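Local coordinates for protein 4'-phospho-dehydrooxetanocin synthase (Bacillus megaterium, PDB 5UL3) that catalyses the oxidative ring contraction of dAMP to an oxetane aldehyde in oxetanocin A biosynthesis, using cobalamin, a [4Fe-4S] cluster and S-adenosylmethionine, at residues E11-E16 against E37-S42; L234-K239 against G263-D268; Y404-T409 against S452-I457. All coordinates share one frame; numbering follows the deposited sequence.

The three contacts lie in three regions of the chain and follow one another in series along it. Contact 1 packs two helices in the N-terminal region, away from the annotated sites, by aromatic stacking. Contact 2 pairs two strands in the sheet of the Rossmann fold that houses cobalamin, and C237 and K239 touch the cofactor directly. Contact 3 fastens a loop of the AdoMet radical domain to the helix 452-464; the side chain of E405 lies about 11 Å from the iron-sulfur cluster. The centres of contacts 2 and 3 are about 42 Å apart, whereas those of contacts 1 and 3, on opposite sides of the chain's centre, are about 61 Å apart.

Contact 1 of 3, residues E11-E16 against E37-S42; sequences EYYLKE and ELFKRS
Y13 and F39 stack face to face where two N-terminal helices, 7-21 and 28-39, pack against each other as a helical hairpin. Their ring planes are only 12° apart and the centroids 4.0 Å, with F39 CE2 over the centre of the Y13 ring. Y13 CB points toward 37-42, and CG stands anti to the carbonyl carbon. At the edge of that ring, in its plane, sits L38 O, 3.6 Å from Y13 CE1; this buried oxygen has no hydrogen-bond partner in the model.

L38 wedges between the side chains of the first helix. Its CD1 meets both Y12 CE2 and E16 CB at 3.7 Å, while CD2 also rests on E16 CB. L17 and I20 extend this apolar surface along helix 7-21, and F73 of the neighbouring sheet touches both stacked rings.

On the more exposed side, K15 NZ holds E16 OE1 in a salt bridge of 2.7 Å. E16 OE2 is 4.4 Å from R41 NH2, opposite charges beyond salt-bridge range. R41 lies past the end of helix 28-39, its guanidinium turned 86° from the Y12 ring; its NE makes a long, bent hydrogen bond of 3.3 Å to Y12 OH, the hydroxyl tilted 28° from the guanidinium plane.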
loop_
_atom_site.group_PDB
_atom_site.type_symbol
_atom_site.label_atom_id
_atom_site.label_comp_id
_atom_site.label_asym_id
_atom_site.label_seq_id
_atom_site.Cartn_x
_atom_site.Cartn_y
_atom_site.Cartn_z
ATOM N N GLU A 11 -27.288 32.887 11.568
ATOM C CA GLU A 11 -27.037 32.738 10.141
ATOM C C GLU A 11 -25.603 33.120 9.808
ATOM O O GLU A 11 -24.896 32.388 9.102
ATOM C CB GLU A 11 -28.033 33.599 9.366
ATOM C CG GLU A 11 -27.885 33.590 7.859
ATOM C CD GLU A 11 -28.762 34.643 7.197
ATOM O OE1 GLU A 11 -28.831 35.776 7.725
ATOM O OE2 GLU A 11 -29.394 34.335 6.162
ATOM N N TYR A 12 -25.153 34.257 10.336
ATOM C CA TYR A 12 -23.782 34.694 10.120
ATOM C C TYR A 12 -22.782 33.683 10.668
ATOM O O TYR A 12 -21.747 33.419 10.043
ATOM C CB TYR A 12 -23.580 36.058 10.769
ATOM C CG TYR A 12 -22.162 36.548 10.779
ATOM C CD1 TYR A 12 -21.622 37.188 9.675
ATOM C CD2 TYR A 12 -21.366 36.394 11.902
ATOM C CE1 TYR A 12 -20.317 37.649 9.687
ATOM C CE2 TYR A 12 -20.069 36.850 11.925
ATOM C CZ TYR A 12 -19.547 37.475 10.818
ATOM O OH TYR A 12 -18.245 37.924 10.855
ATOM N N TYR A 13 -23.064 33.119 11.842
ATOM C CA TYR A 13 -22.127 32.184 12.451
ATOM C C TYR A 13 -22.034 30.891 11.645
ATOM O O TYR A 13 -20.936 30.366 11.436
ATOM C CB TYR A 13 -22.535 31.900 13.897
ATOM C CG TYR A 13 -22.108 32.968 14.885
ATOM C CD1 TYR A 13 -20.847 33.550 14.812
ATOM C CD2 TYR A 13 -22.964 33.390 15.896
ATOM C CE1 TYR A 13 -20.453 34.528 15.720
ATOM C CE2 TYR A 13 -22.586 34.367 16.802
ATOM C CZ TYR A 13 -21.332 34.932 16.713
ATOM O OH TYR A 13 -20.958 35.898 17.622
ATOM N N LEU A 14 -23.166 30.383 11.161
ATOM C CA LEU A 14 -23.152 29.163 10.361
ATOM C C LEU A 14 -22.433 29.381 9.034
ATOM O O LEU A 14 -21.627 28.541 8.612
ATOM C CB LEU A 14 -24.581 28.682 10.122
ATOM C CG LEU A 14 -25.338 28.025 11.288
ATOM C CD1 LEU A 14 -26.793 27.828 10.919
ATOM C CD2 LEU A 14 -24.696 26.682 11.658
ATOM N N LYS A 15 -22.712 30.502 8.366
ATOM C CA LYS A 15 -22.062 30.799 7.092
ATOM C C LYS A 15 -20.554 30.894 7.257
ATOM O O LYS A 15 -19.794 30.324 6.467
ATOM C CB LYS A 15 -22.623 32.101 6.513
ATOM C CG LYS A 15 -21.742 32.747 5.452
ATOM C CD LYS A 15 -22.206 34.167 5.139
ATOM C CE LYS A 15 -21.279 34.838 4.137
ATOM N NZ LYS A 15 -19.889 34.949 4.668
ATOM N N GLU A 16 -20.100 31.618 8.284
ATOM C CA GLU A 16 -18.668 31.733 8.526
ATOM C C GLU A 16 -18.069 30.391 8.931
ATOM O O GLU A 16 -16.917 30.092 8.594
ATOM C CB GLU A 16 -18.391 32.777 9.604
ATOM C CG GLU A 16 -18.689 34.213 9.187
ATOM C CD GLU A 16 -17.871 34.651 7.993
ATOM O OE1 GLU A 16 -18.447 34.782 6.895
ATOM O OE2 GLU A 16 -16.648 34.843 8.152
ATOM N N GLU A 37 -11.817 33.097 17.188
ATOM C CA GLU A 37 -11.722 34.451 16.653
ATOM C C GLU A 37 -13.035 34.902 16.028
ATOM O O GLU A 37 -13.335 36.102 16.015
ATOM C CB GLU A 37 -10.571 34.518 15.649
ATOM C CG GLU A 37 -9.225 34.183 16.289
ATOM C CD GLU A 37 -8.064 34.128 15.305
ATOM O OE1 GLU A 37 -8.292 33.835 14.108
ATOM O OE2 GLU A 37 -6.916 34.370 15.742
ATOM N N LEU A 38 -13.835 33.963 15.523
ATOM C CA LEU A 38 -15.123 34.310 14.937
ATOM C C LEU A 38 -16.163 34.626 16.008
ATOM O O LEU A 38 -17.031 35.484 15.804
ATOM C CB LEU A 38 -15.610 33.167 14.046
ATOM C CG LEU A 38 -17.098 33.158 13.693
ATOM C CD1 LEU A 38 -17.458 34.325 12.786
ATOM C CD2 LEU A 38 -17.541 31.825 13.069
ATOM N N PHE A 39 -16.100 33.945 17.151
ATOM C CA PHE A 39 -17.091 34.162 18.194
ATOM C C PHE A 39 -16.685 35.252 19.175
ATOM O O PHE A 39 -17.559 35.849 19.819
ATOM C CB PHE A 39 -17.383 32.843 18.922
ATOM C CG PHE A 39 -18.411 31.999 18.219
ATOM C CD1 PHE A 39 -18.052 31.185 17.157
ATOM C CD2 PHE A 39 -19.744 32.047 18.595
ATOM C CE1 PHE A 39 -19.007 30.434 16.494
ATOM C CE2 PHE A 39 -20.695 31.297 17.939
ATOM C CZ PHE A 39 -20.324 30.483 16.886
ATOM N N LYS A 40 -15.392 35.546 19.279
ATOM C CA LYS A 40 -14.920 36.709 20.015
ATOM C C LYS A 40 -15.035 38.004 19.214
ATOM O O LYS A 40 -14.638 39.059 19.718
ATOM C CB LYS A 40 -13.467 36.494 20.449
ATOM C CG LYS A 40 -13.286 35.360 21.443
ATOM C CD LYS A 40 -11.844 35.259 21.911
ATOM C CE LYS A 40 -11.701 34.217 23.010
ATOM N NZ LYS A 40 -10.301 34.136 23.520
ATOM N N ARG A 41 -15.568 37.955 17.988
ATOM C CA ARG A 41 -15.712 39.150 17.165
ATOM C C ARG A 41 -16.894 40.018 17.578
ATOM O O ARG A 41 -17.057 41.115 17.032
ATOM C CB ARG A 41 -15.855 38.772 15.688
ATOM C CG ARG A 41 -15.007 39.636 14.769
ATOM C CD ARG A 41 -15.493 39.639 13.321
ATOM N NE ARG A 41 -15.570 38.308 12.718
ATOM C CZ ARG A 41 -14.517 37.577 12.357
ATOM N NH1 ARG A 41 -13.282 38.027 12.557
ATOM N NH2 ARG A 41 -14.701 36.383 11.803
ATOM N N SER A 42 -17.721 39.551 18.511
ATOM C CA SER A 42 -18.793 40.344 19.094
ATOM C C SER A 42 -18.661 40.298 20.607
ATOM O O SER A 42 -18.522 39.216 21.186
ATOM C CB SER A 42 -20.178 39.827 18.678
ATOM O OG SER A 42 -20.434 40.059 17.305
#

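Contact 2 of 3, residues L234-K239 against G263-D268; sequences LLICDK and GISYVD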
loop_
_atom_site.group_PDB
_atom_site.type_symbol
_atom_site.label_atom_id
_atom_site.label_comp_id
_atom_site.label_asym_id
_atom_site.label_seq_id
_atom_site.Cartn_x
_atom_site.Cartn_y
_atom_site.Cartn_z
ATOM N N LEU A 234 0.781 -4.029 27.484
ATOM C CA LEU A 234 0.467 -3.514 26.157
ATOM C C LEU A 234 -0.763 -4.215 25.583
ATOM O O LEU A 234 -0.986 -5.408 25.802
ATOM C CB LEU A 234 1.669 -3.715 25.231
ATOM C CG LEU A 234 1.638 -3.131 23.818
ATOM C CD1 LEU A 234 1.580 -1.610 23.896
ATOM C CD2 LEU A 234 2.864 -3.574 23.035
ATOM N N LEU A 235 -1.568 -3.461 24.838
ATOM C CA LEU A 235 -2.730 -4.009 24.146
ATOM C C LEU A 235 -2.456 -3.993 22.651
ATOM O O LEU A 235 -2.109 -2.949 22.099
ATOM C CB LEU A 235 -3.987 -3.201 24.461
ATOM C CG LEU A 235 -4.321 -3.007 25.942
ATOM C CD1 LEU A 235 -5.583 -2.186 26.085
ATOM C CD2 LEU A 235 -4.449 -4.340 26.665
ATOM N N ILE A 236 -2.610 -5.137 21.989
ATOM C CA ILE A 236 -2.298 -5.242 20.565
ATOM C C ILE A 236 -3.600 -5.312 19.780
ATOM O O ILE A 236 -4.461 -6.147 20.069
ATOM C CB ILE A 236 -1.396 -6.459 20.274
ATOM C CG1 ILE A 236 0.015 -6.185 20.804
ATOM C CG2 ILE A 236 -1.342 -6.751 18.770
ATOM C CD1 ILE A 236 0.948 -7.366 20.688
ATOM N N CYS A 237 -3.746 -4.427 18.792
ATOM C CA CYS A 237 -4.892 -4.463 17.893
ATOM C C CYS A 237 -4.596 -5.474 16.790
ATOM O O CYS A 237 -3.665 -5.278 15.998
ATOM C CB CYS A 237 -5.161 -3.081 17.292
ATOM S SG CYS A 237 -6.511 -3.076 16.071
ATOM N N ASP A 238 -5.386 -6.553 16.755
ATOM C CA ASP A 238 -5.096 -7.692 15.885
ATOM C C ASP A 238 -5.462 -7.435 14.431
ATOM O O ASP A 238 -4.788 -7.944 13.530
ATOM C CB ASP A 238 -5.851 -8.932 16.377
ATOM C CG ASP A 238 -5.286 -9.485 17.679
ATOM O OD1 ASP A 238 -4.088 -9.263 17.948
ATOM O OD2 ASP A 238 -6.041 -10.156 18.417
ATOM N N LYS A 239 -6.524 -6.673 14.177
ATOM C CA LYS A 239 -6.996 -6.477 12.810
ATOM C C LYS A 239 -7.318 -5.002 12.567
ATOM O O LYS A 239 -6.430 -4.149 12.670
ATOM C CB LYS A 239 -8.214 -7.372 12.543
ATOM C CG LYS A 239 -7.820 -8.872 12.550
ATOM C CD LYS A 239 -8.965 -9.762 12.954
ATOM C CE LYS A 239 -8.460 -11.215 13.086
ATOM N NZ LYS A 239 -9.579 -12.151 13.367
ATOM N N GLY A 263 -11.382 -6.873 19.236
ATOM C CA GLY A 263 -10.224 -7.100 18.377
ATOM C C GLY A 263 -8.858 -6.812 18.962
ATOM O O GLY A 263 -7.968 -6.327 18.243
ATOM N N ILE A 264 -8.647 -7.131 20.239
ATOM C CA ILE A 264 -7.328 -6.964 20.841
ATOM C C ILE A 264 -6.816 -8.294 21.377
ATOM O O ILE A 264 -7.584 -9.210 21.700
ATOM C CB ILE A 264 -7.307 -5.929 21.988
ATOM C CG1 ILE A 264 -8.278 -6.361 23.083
ATOM C CG2 ILE A 264 -7.597 -4.517 21.477
ATOM C CD1 ILE A 264 -8.075 -5.603 24.402
ATOM N N SER A 265 -5.494 -8.393 21.464
ATOM C CA SER A 265 -4.827 -9.447 22.213
ATOM C C SER A 265 -4.072 -8.817 23.375
ATOM O O SER A 265 -3.514 -7.723 23.245
ATOM C CB SER A 265 -3.875 -10.256 21.327
ATOM O OG SER A 265 -3.048 -9.412 20.552
ATOM N N TYR A 266 -4.070 -9.501 24.516
ATOM C CA TYR A 266 -3.484 -8.940 25.727
ATOM C C TYR A 266 -3.139 -10.071 26.686
ATOM O O TYR A 266 -3.578 -11.214 26.521
ATOM C CB TYR A 266 -4.441 -7.933 26.371
ATOM C CG TYR A 266 -5.733 -8.561 26.840
ATOM C CD1 TYR A 266 -6.786 -8.807 25.956
ATOM C CD2 TYR A 266 -5.900 -8.920 28.170
ATOM C CE1 TYR A 266 -7.968 -9.407 26.396
ATOM C CE2 TYR A 266 -7.076 -9.504 28.619
ATOM C CZ TYR A 266 -8.100 -9.748 27.733
ATOM O OH TYR A 266 -9.257 -10.326 28.205
ATOM N N VAL A 267 -2.334 -9.733 27.692
ATOM C CA VAL A 267 -2.004 -10.659 28.771
ATOM C C VAL A 267 -2.988 -10.407 29.906
ATOM O O VAL A 267 -3.084 -9.284 30.412
ATOM C CB VAL A 267 -0.555 -10.478 29.249
ATOM C CG1 VAL A 267 -0.179 -11.583 30.238
ATOM C CG2 VAL A 267 0.412 -10.450 28.073
ATOM N N ASP A 268 -3.718 -11.443 30.306
ATOM C CA ASP A 268 -4.725 -11.287 31.347
ATOM C C ASP A 268 -4.060 -11.368 32.724
ATOM O O ASP A 268 -2.835 -11.299 32.859
ATOM C CB ASP A 268 -5.851 -12.308 31.163
ATOM C CG ASP A 268 -5.425 -13.748 31.454
ATOM O OD1 ASP A 268 -4.242 -14.006 31.758
ATOM O OD2 ASP A 268 -6.303 -14.638 31.376
HETATM O O HOH W 1 -1.164 -7.093 27.729
HETATM O O HOH W 2 -8.866 -5.625 15.577
#
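Strands 235-237 and 264-267 are antiparallel neighbours in the mixed sheet of the cobalamin-binding Rossmann domain, the point at which the parallel strand order gives way to an antiparallel extension. I236 and S265 form the hydrogen-bonded pair: I236 N donates to S265 O at 3.0 Å, and S265 N returns a bond of 2.8 Å to I236 O. Both donors lie in the plane of the carbonyl they meet. I264 CA makes a CA-H...O contact with the same I236 O, 3.1 Å between CA and O. C237 and I264 follow as a non-hydrogen-bonded pair, and the ladder closes where D238 N donates to G263 O, 3.0 Å away.

Side chains also meet toward both ends. In the conformer described, one of two, S265 OG lies between its backbone N and carbonyl carbon (chi1 48°), rests against I236 CB and donates to D238 OD1 at 2.8 Å, on the syn side and slightly out of the carboxylate plane. D238 OD2 has a weak bond with H275 of the next strand. Toward the other end, L235 CD2 packs on Y266 CB at 3.6 Å, the two side chains side by side and pointing the same way. One water bridges L234 O and V267 N.

Beyond the strand end, D238 O bonds to H325, an experimentally established cobalamin-binding residue, and C237 and K239 touch the cofactor. The I236-S265 and D238-G263 bonds flank C237, consistent with a defined backbone beside cobalamin; G263 O takes two donors, D238 N and a water that also accepts from K239 N.

Contact 3 of 3, residues Y404-T409 against S452-I457; sequences YEPKRT and SEQNII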
loop_
_atom_site.group_PDB
_atom_site.type_symbol
_atom_site.label_atom_id
_atom_site.label_comp_id
_atom_site.label_asym_id
_atom_site.label_seq_id
_atom_site.Cartn_x
_atom_site.Cartn_y
_atom_site.Cartn_z
ATOM N N TYR A 404 -9.619 -11.209 -17.320
ATOM C CA TYR A 404 -9.997 -12.275 -18.240
ATOM C C TYR A 404 -10.166 -13.575 -17.468
ATOM O O TYR A 404 -9.251 -14.010 -16.763
ATOM C CB TYR A 404 -8.924 -12.427 -19.328
ATOM C CG TYR A 404 -9.034 -13.681 -20.172
ATOM C CD1 TYR A 404 -10.163 -13.924 -20.952
ATOM C CD2 TYR A 404 -7.996 -14.617 -20.200
ATOM C CE1 TYR A 404 -10.261 -15.076 -21.734
ATOM C CE2 TYR A 404 -8.090 -15.769 -20.982
ATOM C CZ TYR A 404 -9.228 -15.981 -21.749
ATOM O OH TYR A 404 -9.319 -17.113 -22.531
ATOM N N GLU A 405 -11.314 -14.232 -17.632
ATOM C CA GLU A 405 -11.585 -15.462 -16.895
ATOM C C GLU A 405 -12.369 -16.374 -17.823
ATOM O O GLU A 405 -13.598 -16.239 -17.938
ATOM C CB GLU A 405 -12.354 -15.223 -15.601
ATOM C CG GLU A 405 -12.734 -16.551 -14.897
ATOM C CD GLU A 405 -11.535 -17.462 -14.692
ATOM O OE1 GLU A 405 -10.794 -17.260 -13.702
ATOM O OE2 GLU A 405 -11.296 -18.364 -15.530
ATOM N N PRO A 406 -11.692 -17.294 -18.508
ATOM C CA PRO A 406 -12.394 -18.180 -19.452
ATOM C C PRO A 406 -13.362 -19.142 -18.776
ATOM O O PRO A 406 -14.200 -19.732 -19.470
ATOM C CB PRO A 406 -11.248 -18.918 -20.148
ATOM C CG PRO A 406 -10.126 -18.896 -19.132
ATOM C CD PRO A 406 -10.241 -17.543 -18.480
ATOM N N LYS A 407 -13.300 -19.303 -17.454
ATOM C CA LYS A 407 -14.339 -20.066 -16.771
ATOM C C LYS A 407 -15.647 -19.304 -16.662
ATOM O O LYS A 407 -16.657 -19.892 -16.259
ATOM C CB LYS A 407 -13.863 -20.493 -15.382
ATOM C CG LYS A 407 -12.660 -21.423 -15.444
ATOM C CD LYS A 407 -12.400 -22.075 -14.104
ATOM C CE LYS A 407 -11.124 -22.902 -14.133
ATOM N NZ LYS A 407 -10.846 -23.479 -12.786
ATOM N N ARG A 408 -15.662 -18.022 -17.015
ATOM C CA ARG A 408 -16.885 -17.239 -17.044
ATOM C C ARG A 408 -17.312 -17.027 -18.489
ATOM O O ARG A 408 -16.544 -17.263 -19.423
ATOM C CB ARG A 408 -16.687 -15.910 -16.303
ATOM C CG ARG A 408 -16.389 -16.133 -14.806
ATOM C CD ARG A 408 -16.227 -14.830 -14.055
ATOM N NE ARG A 408 -15.697 -14.959 -12.691
ATOM C CZ ARG A 408 -16.440 -14.846 -11.592
ATOM N NH1 ARG A 408 -15.885 -14.960 -10.389
ATOM N NH2 ARG A 408 -17.745 -14.618 -11.700
ATOM N N THR A 409 -18.562 -16.602 -18.671
ATOM C CA THR A 409 -19.097 -16.524 -20.022
ATOM C C THR A 409 -18.388 -15.441 -20.820
ATOM O O THR A 409 -17.749 -14.540 -20.266
ATOM C CB THR A 409 -20.600 -16.236 -20.011
ATOM O OG1 THR A 409 -20.829 -14.919 -19.490
ATOM C CG2 THR A 409 -21.339 -17.265 -19.155
ATOM N N SER A 452 -0.869 -19.801 -17.449
ATOM C CA SER A 452 0.082 -18.975 -18.183
ATOM C C SER A 452 -0.599 -18.227 -19.327
ATOM O O SER A 452 -0.469 -17.003 -19.450
ATOM C CB SER A 452 1.215 -19.858 -18.713
ATOM O OG SER A 452 2.247 -19.058 -19.242
ATOM N N GLU A 453 -1.343 -18.944 -20.178
ATOM C CA GLU A 453 -1.967 -18.270 -21.313
ATOM C C GLU A 453 -2.997 -17.236 -20.857
ATOM O O GLU A 453 -3.142 -16.179 -21.486
ATOM C CB GLU A 453 -2.607 -19.287 -22.261
ATOM C CG GLU A 453 -2.915 -18.711 -23.643
ATOM C CD GLU A 453 -1.655 -18.450 -24.476
ATOM O OE1 GLU A 453 -0.619 -19.099 -24.217
ATOM O OE2 GLU A 453 -1.703 -17.595 -25.393
ATOM N N GLN A 454 -3.727 -17.524 -19.775
ATOM C CA GLN A 454 -4.689 -16.554 -19.258
ATOM C C GLN A 454 -3.992 -15.271 -18.829
ATOM O O GLN A 454 -4.518 -14.171 -19.030
ATOM C CB GLN A 454 -5.450 -17.152 -18.084
ATOM C CG GLN A 454 -6.381 -16.219 -17.326
ATOM C CD GLN A 454 -7.029 -16.964 -16.157
ATOM O OE1 GLN A 454 -6.570 -18.042 -15.800
ATOM N NE2 GLN A 454 -8.066 -16.394 -15.561
ATOM N N ASN A 455 -2.808 -15.397 -18.228
ATOM C CA ASN A 455 -2.059 -14.205 -17.836
ATOM C C ASN A 455 -1.661 -13.382 -19.058
ATOM O O ASN A 455 -1.770 -12.150 -19.044
ATOM C CB ASN A 455 -0.825 -14.616 -17.037
ATOM C CG ASN A 455 -1.159 -15.007 -15.614
ATOM O OD1 ASN A 455 -2.017 -14.406 -14.986
ATOM N ND2 ASN A 455 -0.467 -16.002 -15.094
ATOM N N ILE A 456 -1.178 -14.048 -20.114
ATOM C CA ILE A 456 -0.835 -13.349 -21.355
ATOM C C ILE A 456 -2.028 -12.543 -21.858
ATOM O O ILE A 456 -1.911 -11.357 -22.190
ATOM C CB ILE A 456 -0.358 -14.351 -22.421
ATOM C CG1 ILE A 456 1.000 -14.954 -22.048
ATOM C CG2 ILE A 456 -0.337 -13.689 -23.801
ATOM C CD1 ILE A 456 2.163 -13.929 -22.088
ATOM N N ILE A 457 -3.204 -13.173 -21.908
ATOM C CA ILE A 457 -4.367 -12.491 -22.461
ATOM C C ILE A 457 -4.787 -11.314 -21.582
ATOM O O ILE A 457 -5.193 -10.268 -22.094
ATOM C CB ILE A 457 -5.517 -13.490 -22.676
ATOM C CG1 ILE A 457 -5.147 -14.460 -23.803
ATOM C CG2 ILE A 457 -6.816 -12.752 -23.012
ATOM C CD1 ILE A 457 -5.978 -15.735 -23.803
HETATM O O HOH W 3 -8.983 -19.887 -15.560
#
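Q454, in the first turn of helix 452-464, reaches across to the loop 404-409 and grips its backbone. Its CG is anti to the backbone N (chi1 173°) and the chain runs extended beyond it. The terminal NE2 donates to Y404 O at 2.9 Å in a nearly straight bond, 169° at the hydrogen, lying in the planes of both carbonyl and amide. A second, weak bond of 3.4 Å runs from the same NE2 to E405 OE1. A water donates to the amide's oxygen, Q454 OE1, and to E405 OE2. That carboxylate oxygen uses its anti lone pair to accept K407 N at 2.9 Å, inside the type I turn E405-R408.

One helical turn on, I457 takes up the Y404 ring. Its CG2 stands 3.7 Å from the ring centroid, a CH-pi contact 17° from the normal, while its CD1 touches Y404 CE2 at 3.5 Å. P406 CD lies over the opposite face; both CG2 and CD are offset toward the rim. L518 of helix 510-519 touches both Y404 and I457.

The loop leads from strand 393-398 into helix 410-426, and helix 452-464 lies between parallel strands 432-436 and 470-473, the alternation of strand and helix typical of a partial TIM barrel.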